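Local coordinates for protein acyl-coenzyme A oxidase acox-1.2 (Caenorhabditis elegans, PDB 5K3J) that catalyses the FAD-dependent first desaturation step of peroxisomal beta-oxidation, shortening ascaroside pheromone precursors with five-carbon omega side chains, at residues A[14-19]-A[329-334]; A[341-346]-A[592-597]. All coordinates share one frame; numbering follows the deposited sequence.

Contact 1 (A[14-19]-A[329-334]). With FAD (flavin-adenine dinucleotide), chain G.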
loop_
_atom_site.group_PDB
_atom_site.type_symbol
_atom_site.label_atom_id
_atom_site.label_comp_id
_atom_site.label_asym_id
_atom_site.label_seq_id
_atom_site.Cartn_x
_atom_site.Cartn_y
_atom_site.Cartn_z
ATOM N N LEU A 14 27.374 -10.331 -1.676
ATOM C CA LEU A 14 26.883 -10.400 -0.305
ATOM C C LEU A 14 27.968 -10.840 0.674
ATOM O O LEU A 14 27.934 -10.477 1.852
ATOM C CB LEU A 14 25.691 -11.351 -0.204
ATOM C CG LEU A 14 24.339 -10.800 -0.653
ATOM C CD1 LEU A 14 23.198 -11.639 -0.091
ATOM C CD2 LEU A 14 24.183 -9.340 -0.248
ATOM N N LEU A 15 28.922 -11.628 0.188
ATOM C CA LEU A 15 30.005 -12.111 1.035
ATOM C C LEU A 15 30.855 -10.960 1.558
ATOM O O LEU A 15 31.276 -10.965 2.715
ATOM C CB LEU A 15 30.887 -13.105 0.278
ATOM C CG LEU A 15 32.034 -13.696 1.100
ATOM C CD1 LEU A 15 31.496 -14.409 2.328
ATOM C CD2 LEU A 15 32.896 -14.636 0.262
ATOM N N GLU A 16 31.098 -9.973 0.701
ATOM C CA GLU A 16 31.945 -8.844 1.066
ATOM C C GLU A 16 31.179 -7.853 1.935
ATOM O O GLU A 16 31.778 -7.033 2.628
ATOM C CB GLU A 16 32.496 -8.150 -0.185
ATOM C CG GLU A 16 31.499 -7.274 -0.925
ATOM C CD GLU A 16 32.136 -6.518 -2.079
ATOM O OE1 GLU A 16 33.316 -6.788 -2.390
ATOM O OE2 GLU A 16 31.458 -5.653 -2.675
ATOM N N GLU A 17 29.852 -7.942 1.897
ATOM C CA GLU A 17 28.993 -7.133 2.755
ATOM C C GLU A 17 28.955 -7.697 4.173
ATOM O O GLU A 17 28.832 -6.953 5.146
ATOM C CB GLU A 17 27.575 -7.060 2.183
ATOM C CG GLU A 17 27.451 -6.222 0.920
ATOM C CD GLU A 17 27.549 -4.732 1.187
ATOM O OE1 GLU A 17 27.352 -4.315 2.349
ATOM O OE2 GLU A 17 27.820 -3.977 0.230
ATOM N N ARG A 18 29.069 -9.018 4.280
ATOM C CA ARG A 18 28.991 -9.699 5.567
ATOM C C ARG A 18 30.347 -9.754 6.256
ATOM O O ARG A 18 30.431 -9.937 7.471
ATOM C CB ARG A 18 28.428 -11.108 5.382
ATOM C CG ARG A 18 26.966 -11.122 4.978
ATOM C CD ARG A 18 26.521 -12.491 4.487
ATOM N NE ARG A 18 25.097 -12.494 4.165
ATOM C CZ ARG A 18 24.466 -13.490 3.549
ATOM N NH1 ARG A 18 25.131 -14.576 3.174
ATOM N NH2 ARG A 18 23.164 -13.396 3.304
ATOM N N ARG A 19 31.409 -9.589 5.475
ATOM C CA ARG A 19 32.757 -9.519 6.022
ATOM C C ARG A 19 32.931 -8.204 6.783
ATOM O O ARG A 19 33.872 -8.040 7.559
ATOM C CB ARG A 19 33.801 -9.639 4.909
ATOM C CG ARG A 19 34.995 -10.521 5.245
ATOM C CD ARG A 19 34.753 -11.970 4.849
ATOM N NE ARG A 19 34.458 -12.823 5.996
ATOM C CZ ARG A 19 34.550 -14.148 5.974
ATOM N NH1 ARG A 19 34.264 -14.858 7.057
ATOM N NH2 ARG A 19 34.935 -14.767 4.863
ATOM N N GLU A 329 29.372 -0.463 -12.364
ATOM C CA GLU A 329 28.283 0.244 -11.694
ATOM C C GLU A 329 28.354 0.062 -10.179
ATOM O O GLU A 329 28.894 -0.931 -9.692
ATOM C CB GLU A 329 26.929 -0.236 -12.219
ATOM C CG GLU A 329 26.652 0.148 -13.664
ATOM C CD GLU A 329 25.417 -0.534 -14.220
ATOM O OE1 GLU A 329 25.432 -1.776 -14.353
ATOM O OE2 GLU A 329 24.434 0.171 -14.526
ATOM N N VAL A 330 27.806 1.023 -9.441
ATOM C CA VAL A 330 27.808 0.957 -7.984
ATOM C C VAL A 330 26.582 0.220 -7.447
ATOM O O VAL A 330 25.512 0.243 -8.058
ATOM C CB VAL A 330 27.866 2.381 -7.361
ATOM C CG1 VAL A 330 26.562 3.140 -7.597
ATOM C CG2 VAL A 330 28.181 2.314 -5.875
ATOM N N LYS A 331 26.750 -0.449 -6.310
ATOM C CA LYS A 331 25.624 -1.026 -5.586
ATOM C C LYS A 331 24.646 0.082 -5.187
ATOM O O LYS A 331 25.058 1.129 -4.688
ATOM C CB LYS A 331 26.107 -1.782 -4.347
ATOM C CG LYS A 331 27.029 -2.966 -4.639
ATOM C CD LYS A 331 27.434 -3.672 -3.351
ATOM C CE LYS A 331 28.339 -4.862 -3.610
ATOM N NZ LYS A 331 28.619 -5.603 -2.350
ATOM N N VAL A 332 23.354 -0.151 -5.408
ATOM C CA VAL A 332 22.343 0.878 -5.174
ATOM C C VAL A 332 22.192 1.202 -3.695
ATOM O O VAL A 332 21.671 2.254 -3.335
ATOM C CB VAL A 332 20.970 0.463 -5.740
ATOM C CG1 VAL A 332 20.994 0.489 -7.262
ATOM C CG2 VAL A 332 20.575 -0.909 -5.219
ATOM N N LEU A 333 22.664 0.300 -2.841
ATOM C CA LEU A 333 22.632 0.529 -1.403
ATOM C C LEU A 333 23.580 1.660 -1.006
ATOM O O LEU A 333 23.470 2.216 0.082
ATOM C CB LEU A 333 22.986 -0.758 -0.647
ATOM C CG LEU A 333 22.930 -0.737 0.885
ATOM C CD1 LEU A 333 21.570 -0.256 1.377
ATOM C CD2 LEU A 333 23.266 -2.109 1.455
ATOM N N ASP A 334 24.504 2.011 -1.893
ATOM C CA ASP A 334 25.470 3.065 -1.598
ATOM C C ASP A 334 24.848 4.454 -1.711
ATOM O O ASP A 334 25.298 5.401 -1.061
ATOM C CB ASP A 334 26.684 2.958 -2.523
ATOM C CG ASP A 334 27.637 1.857 -2.103
ATOM O OD1 ASP A 334 27.512 1.374 -0.958
ATOM O OD2 ASP A 334 28.516 1.480 -2.906
HETATM P PA FAD G . 16.551 0.593 -10.315
HETATM O O1A FAD G . 17.146 1.528 -11.369
HETATM O O2A FAD G . 17.363 -0.666 -10.231
HETATM O O5B FAD G . 16.555 1.331 -8.877
HETATM C C5B FAD G . 16.240 0.555 -7.709
HETATM C C4B FAD G . 16.659 1.376 -6.453
HETATM O O4B FAD G . 17.847 1.878 -6.636
HETATM C C3B FAD G . 15.717 2.571 -6.265
HETATM O O3B FAD G . 15.492 2.776 -4.962
HETATM C C2B FAD G . 16.500 3.774 -6.865
HETATM O O2B FAD G . 16.126 5.038 -6.149
HETATM C C1B FAD G . 17.727 3.483 -6.631
HETATM N N9A FAD G . 18.579 4.031 -7.641
HETATM C C8A FAD G . 18.947 3.439 -8.792
HETATM N N7A FAD G . 19.760 4.298 -9.458
HETATM C C5A FAD G . 19.892 5.427 -8.703
HETATM C C6A FAD G . 20.602 6.605 -8.910
HETATM N N6A FAD G . 21.446 7.100 -9.944
HETATM N N1A FAD G . 20.562 7.575 -7.997
HETATM C C2A FAD G . 19.828 7.414 -6.860
HETATM N N3A FAD G . 19.133 6.262 -6.656
HETATM C C4A FAD G . 19.171 5.270 -7.587
HETATM N N1 FAD G . 10.080 -1.394 -19.039
HETATM C C2 FAD G . 9.969 -1.396 -20.495
HETATM O O2 FAD G . 10.957 -1.216 -21.176
HETATM N N3 FAD G . 8.669 -1.611 -21.135
HETATM C C4 FAD G . 7.518 -1.819 -20.344
HETATM O O4 FAD G . 6.411 -2.002 -20.890
HETATM C C4X FAD G . 7.626 -1.819 -18.860
HETATM N N5 FAD G . 6.453 -2.031 -18.045
HETATM C C5X FAD G . 6.563 -2.031 -16.589
HETATM C C6 FAD G . 5.419 -2.238 -15.800
HETATM C C7 FAD G . 5.523 -2.238 -14.396
HETATM C C7M FAD G . 4.153 -2.482 -13.755
HETATM C C8 FAD G . 6.763 -2.032 -13.783
HETATM C C8M FAD G . 6.976 -2.015 -12.279
HETATM C C9 FAD G . 7.915 -1.824 -14.568
HETATM C C9A FAD G . 7.817 -1.823 -15.971
HETATM N N10 FAD G . 9.019 -1.603 -16.799
HETATM C C10 FAD G . 8.912 -1.606 -18.231
HETATM C "C1'" FAD G . 10.340 -1.391 -16.168
HETATM C "C2'" FAD G . 10.443 0.011 -15.576
HETATM O "O2'" FAD G . 10.373 0.948 -16.593
HETATM C "C3'" FAD G . 11.769 0.126 -14.878
HETATM O "O3'" FAD G . 11.865 -0.879 -13.900
HETATM C "C4'" FAD G . 11.896 1.475 -14.223
HETATM O "O4'" FAD G . 11.898 2.477 -15.213
HETATM C "C5'" FAD G . 13.195 1.520 -13.446
HETATM O "O5'" FAD G . 13.241 0.400 -12.574
HETATM P P FAD G . 14.651 -0.243 -12.178
HETATM O O1P FAD G . 14.533 -1.770 -12.205
HETATM O O2P FAD G . 15.708 0.192 -13.140
HETATM O O3P FAD G . 15.051 0.234 -10.729
#
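A salt-bridge network built on Lys331, Glu16 and Glu17 ties the N-terminal helix 12-18 to the loop between helices 287-315 and 336-340, part of the FAD-binding C-alpha1 region. Lys331 reaches across with its chain fully extended beyond CG, coming from the opposite direction to the two glutamate side chains. Its NZ donates to Glu16 OE2 at 2.9 Å and to Glu17 OE2 at 3.2 Å, and each carboxylate accepts through the anti lone pair, the one turned from its sister oxygen. The neighbouring glutamates get there differently: Glu16 sets CG between its backbone N and carbonyl carbon (chi1 76°) and then runs straight, whereas Glu17 bends at chi2 (-73°). The aliphatic part of the lysine also touches the acids, CD lying 3.6 Å from Glu17 OE2. NZ further donates to the backbone oxygen of Glu13, and Glu17 OE2 is shared with Arg598, which also pairs with Asp334. On the next residue of the loop, Val332 CG1 packs 3.5 Å from O4B of the FAD adenosine ribose, while Glu329 hydrogen-bonds to His154 of the second subunit. With an alanine at Lys331, Glu16 would probably lose this cation, Glu17 would keep Arg598 alone of the two, and the Glu13 carbonyl would lack this donor. Glu16 is exposed, so solvent should weaken its pairing, but Glu17 and Lys331 are buried. There, alternating charges from Lys331 through Glu17 to Arg598 probably offset one another and help keep the buried Glu17 ionised beside a loop that touches the cofactor.

Contact 2 (A[341-346]-A[592-597]). With ATP (adenosine-5'-triphosphate), chain H.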
loop_
_atom_site.group_PDB
_atom_site.type_symbol
_atom_site.label_atom_id
_atom_site.label_comp_id
_atom_site.label_asym_id
_atom_site.label_seq_id
_atom_site.Cartn_x
_atom_site.Cartn_y
_atom_site.Cartn_z
ATOM N N ARG A 341 15.689 5.570 2.476
ATOM C CA ARG A 341 14.368 4.972 2.317
ATOM C C ARG A 341 14.333 3.565 2.907
ATOM O O ARG A 341 13.306 2.888 2.862
ATOM C CB ARG A 341 13.963 4.947 0.840
ATOM C CG ARG A 341 14.519 3.780 0.035
ATOM C CD ARG A 341 14.306 3.998 -1.457
ATOM N NE ARG A 341 13.006 4.599 -1.730
ATOM C CZ ARG A 341 12.506 4.798 -2.944
ATOM N NH1 ARG A 341 13.196 4.441 -4.020
ATOM N NH2 ARG A 341 11.310 5.358 -3.077
ATOM N N LEU A 342 15.457 3.139 3.477
ATOM C CA LEU A 342 15.588 1.784 4.006
ATOM C C LEU A 342 15.914 1.744 5.495
ATOM O O LEU A 342 15.190 1.130 6.272
ATOM C CB LEU A 342 16.665 1.022 3.230
ATOM C CG LEU A 342 16.202 -0.098 2.297
ATOM C CD1 LEU A 342 14.956 0.322 1.548
ATOM C CD2 LEU A 342 17.310 -0.487 1.322
ATOM N N PHE A 343 17.006 2.396 5.880
ATOM C CA PHE A 343 17.543 2.290 7.240
ATOM C C PHE A 343 16.644 2.824 8.373
ATOM O O PHE A 343 16.638 2.242 9.459
ATOM C CB PHE A 343 18.906 2.989 7.318
ATOM C CG PHE A 343 19.974 2.338 6.489
ATOM C CD1 PHE A 343 19.797 1.064 5.977
ATOM C CD2 PHE A 343 21.162 3.001 6.232
ATOM C CE1 PHE A 343 20.782 0.469 5.216
ATOM C CE2 PHE A 343 22.149 2.408 5.476
ATOM C CZ PHE A 343 21.959 1.142 4.966
ATOM N N PRO A 344 15.913 3.935 8.151
ATOM C CA PRO A 344 15.000 4.356 9.224
ATOM C C PRO A 344 13.937 3.308 9.544
ATOM O O PRO A 344 13.583 3.128 10.711
ATOM C CB PRO A 344 14.353 5.620 8.660
ATOM C CG PRO A 344 15.371 6.168 7.725
ATOM C CD PRO A 344 16.035 4.971 7.107
ATOM N N SER A 345 13.435 2.629 8.518
ATOM C CA SER A 345 12.492 1.537 8.728
ATOM C C SER A 345 13.171 0.427 9.516
ATOM O O SER A 345 12.562 -0.202 10.381
ATOM C CB SER A 345 11.970 1.002 7.395
ATOM O OG SER A 345 11.375 2.037 6.627
ATOM N N LEU A 346 14.442 0.200 9.203
ATOM C CA LEU A 346 15.253 -0.780 9.914
ATOM C C LEU A 346 15.415 -0.382 11.376
ATOM O O LEU A 346 15.481 -1.232 12.259
ATOM C CB LEU A 346 16.622 -0.934 9.249
ATOM C CG LEU A 346 17.540 -1.988 9.863
ATOM C CD1 LEU A 346 16.871 -3.352 9.823
ATOM C CD2 LEU A 346 18.888 -2.017 9.155
ATOM N N LEU A 592 24.609 11.199 8.871
ATOM C CA LEU A 592 25.841 10.640 9.409
ATOM C C LEU A 592 25.660 9.171 9.766
ATOM O O LEU A 592 26.543 8.344 9.530
ATOM C CB LEU A 592 26.297 11.418 10.642
ATOM C CG LEU A 592 27.525 10.841 11.349
ATOM C CD1 LEU A 592 28.752 10.930 10.450
ATOM C CD2 LEU A 592 27.772 11.528 12.685
ATOM N N TYR A 593 24.501 8.852 10.332
ATOM C CA TYR A 593 24.232 7.498 10.795
ATOM C C TYR A 593 23.668 6.601 9.702
ATOM O O TYR A 593 23.647 5.383 9.851
ATOM C CB TYR A 593 23.289 7.533 11.996
ATOM C CG TYR A 593 23.994 7.956 13.260
ATOM C CD1 TYR A 593 24.890 7.101 13.886
ATOM C CD2 TYR A 593 23.781 9.211 13.818
ATOM C CE1 TYR A 593 25.548 7.477 15.035
ATOM C CE2 TYR A 593 24.437 9.596 14.973
ATOM C CZ TYR A 593 25.318 8.723 15.576
ATOM O OH TYR A 593 25.975 9.098 16.724
ATOM N N LEU A 594 23.209 7.198 8.608
ATOM C CA LEU A 594 22.943 6.424 7.403
ATOM C C LEU A 594 24.261 5.841 6.925
ATOM O O LEU A 594 24.386 4.637 6.699
ATOM C CB LEU A 594 22.319 7.283 6.302
ATOM C CG LEU A 594 20.800 7.319 6.131
ATOM C CD1 LEU A 594 20.106 6.340 7.064
ATOM C CD2 LEU A 594 20.283 8.733 6.336
ATOM N N GLU A 595 25.248 6.721 6.782
ATOM C CA GLU A 595 26.576 6.331 6.335
ATOM C C GLU A 595 27.265 5.418 7.342
ATOM O O GLU A 595 28.067 4.563 6.969
ATOM C CB GLU A 595 27.437 7.571 6.081
ATOM C CG GLU A 595 27.420 8.058 4.641
ATOM C CD GLU A 595 26.115 8.722 4.259
ATOM O OE1 GLU A 595 25.388 8.158 3.413
ATOM O OE2 GLU A 595 25.824 9.815 4.791
ATOM N N LYS A 596 26.946 5.598 8.619
ATOM C CA LYS A 596 27.573 4.803 9.667
ATOM C C LYS A 596 26.981 3.396 9.735
ATOM O O LYS A 596 27.693 2.430 10.009
ATOM C CB LYS A 596 27.433 5.497 11.023
ATOM C CG LYS A 596 28.701 5.457 11.863
ATOM C CD LYS A 596 28.429 5.922 13.283
ATOM C CE LYS A 596 29.718 6.275 14.009
ATOM N NZ LYS A 596 29.466 6.615 15.437
ATOM N N ILE A 597 25.679 3.287 9.480
ATOM C CA ILE A 597 24.975 2.003 9.493
ATOM C C ILE A 597 25.338 1.146 8.282
ATOM O O ILE A 597 25.544 -0.064 8.406
ATOM C CB ILE A 597 23.440 2.203 9.520
ATOM C CG1 ILE A 597 22.972 2.577 10.925
ATOM C CG2 ILE A 597 22.709 0.951 9.054
ATOM C CD1 ILE A 597 23.274 1.533 11.958
HETATM P PG ATP H . 9.124 15.860 3.167
HETATM O O1G ATP H . 8.722 16.768 4.303
HETATM O O2G ATP H . 10.554 16.039 2.713
HETATM O O3G ATP H . 8.118 15.755 2.044
HETATM P PB ATP H . 10.018 14.098 5.141
HETATM O O1B ATP H . 9.157 13.317 6.106
HETATM O O2B ATP H . 10.658 15.390 5.590
HETATM O O3B ATP H . 9.152 14.390 3.818
HETATM P PA ATP H . 11.257 12.402 3.200
HETATM O O1A ATP H . 10.720 13.292 2.110
HETATM O O2A ATP H . 12.636 11.813 3.029
HETATM O O3A ATP H . 11.189 13.099 4.653
HETATM O "O5'" ATP H . 10.230 11.177 3.381
HETATM C "C5'" ATP H . 10.652 9.995 4.054
HETATM C "C4'" ATP H . 10.253 8.785 3.226
HETATM O "O4'" ATP H . 9.296 9.161 2.233
HETATM C "C3'" ATP H . 11.462 8.225 2.499
HETATM O "O3'" ATP H . 11.574 6.824 2.760
HETATM C "C2'" ATP H . 11.175 8.421 1.028
HETATM O "O2'" ATP H . 11.582 7.270 0.287
HETATM C "C1'" ATP H . 9.666 8.586 0.977
HETATM N N9 ATP H . 9.222 9.410 -0.180
HETATM C C8 ATP H . 9.042 10.747 -0.209
HETATM N N7 ATP H . 8.619 11.154 -1.434
HETATM C C5 ATP H . 8.518 10.063 -2.214
HETATM C C6 ATP H . 8.125 9.785 -3.617
HETATM N N6 ATP H . 7.746 10.779 -4.456
HETATM N N1 ATP H . 8.156 8.502 -4.036
HETATM C C2 ATP H . 8.530 7.503 -3.215
HETATM N N3 ATP H . 8.898 7.682 -1.933
HETATM C C4 ATP H . 8.912 8.918 -1.381
#
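Phe343, in the first turn of helix 343-363, packs against the C-terminal turns of helix 581-597, joining the C-alpha1 region to the C-terminal helical region of the oxidase. The tight part is mostly apolar, with one carbonyl oxygen at the ring edge. Ile597 lays its CG2 methyl over one face of the Phe343 ring, 3.8 Å from the centroid and 11° off the ring normal, a CH-pi contact. Ile597 CG1 lies anti to the carbonyl carbon (chi1 -78°), which puts CG2 anti to the backbone N and over the ring. Leu594 approaches obliquely: its CD1 comes within 3.6 Å of Phe343 CB and lies equally near CD2. The oxygen is Leu594 O, near the ring plane and 3.4 Å from Phe343 CE2. Leu561 and Ala601 add further apolar neighbours to this ring.

The packing thins toward Pro344, whose CD is 4.3 Å from Leu594 CD1, and on the far flank of helix 581-597 the exposed Lys596 turns away, in a weak, long ion pair with Asp557. At the start of the other segment, Arg341 faces the nucleotides instead. Its CB lies 3.4 Å from ATP O2', and its NH2 3.5 Å from ATP C2, near the guanidinium plane. NE donates to Gln402 and NH1 to FAD O3B, so these bonds hold the guanidinium group beside ATP. No hydrogen bond joins the two segments: their cohesion is dispersion and ring-methyl contact, with the ring's slightly positive edge probably welcoming the carbonyl oxygen, while the polar bonds are made by Arg341, between the FAD and ATP sites.

The two contacts follow one another along the chain: contact 1 closes at 334, and contact 2 opens at 341, just beyond helix 336-340. Their centres lie about 15 Å apart on the same side of the chain's centre, and they touch directly, Leu333 CD1 packing 3.9 Å from Phe343 CZ. Helix 601-606 borders both, and Arg598, directly after helix 581-597, pairs with acids of contact 1 while brushing Phe343. Through residues 329-346 the N-terminal helix 12-18 and the C-terminal helical region thus converge on one part of the C-alpha1 region, which carries Val332 at FAD and Arg341 at both FAD and ATP.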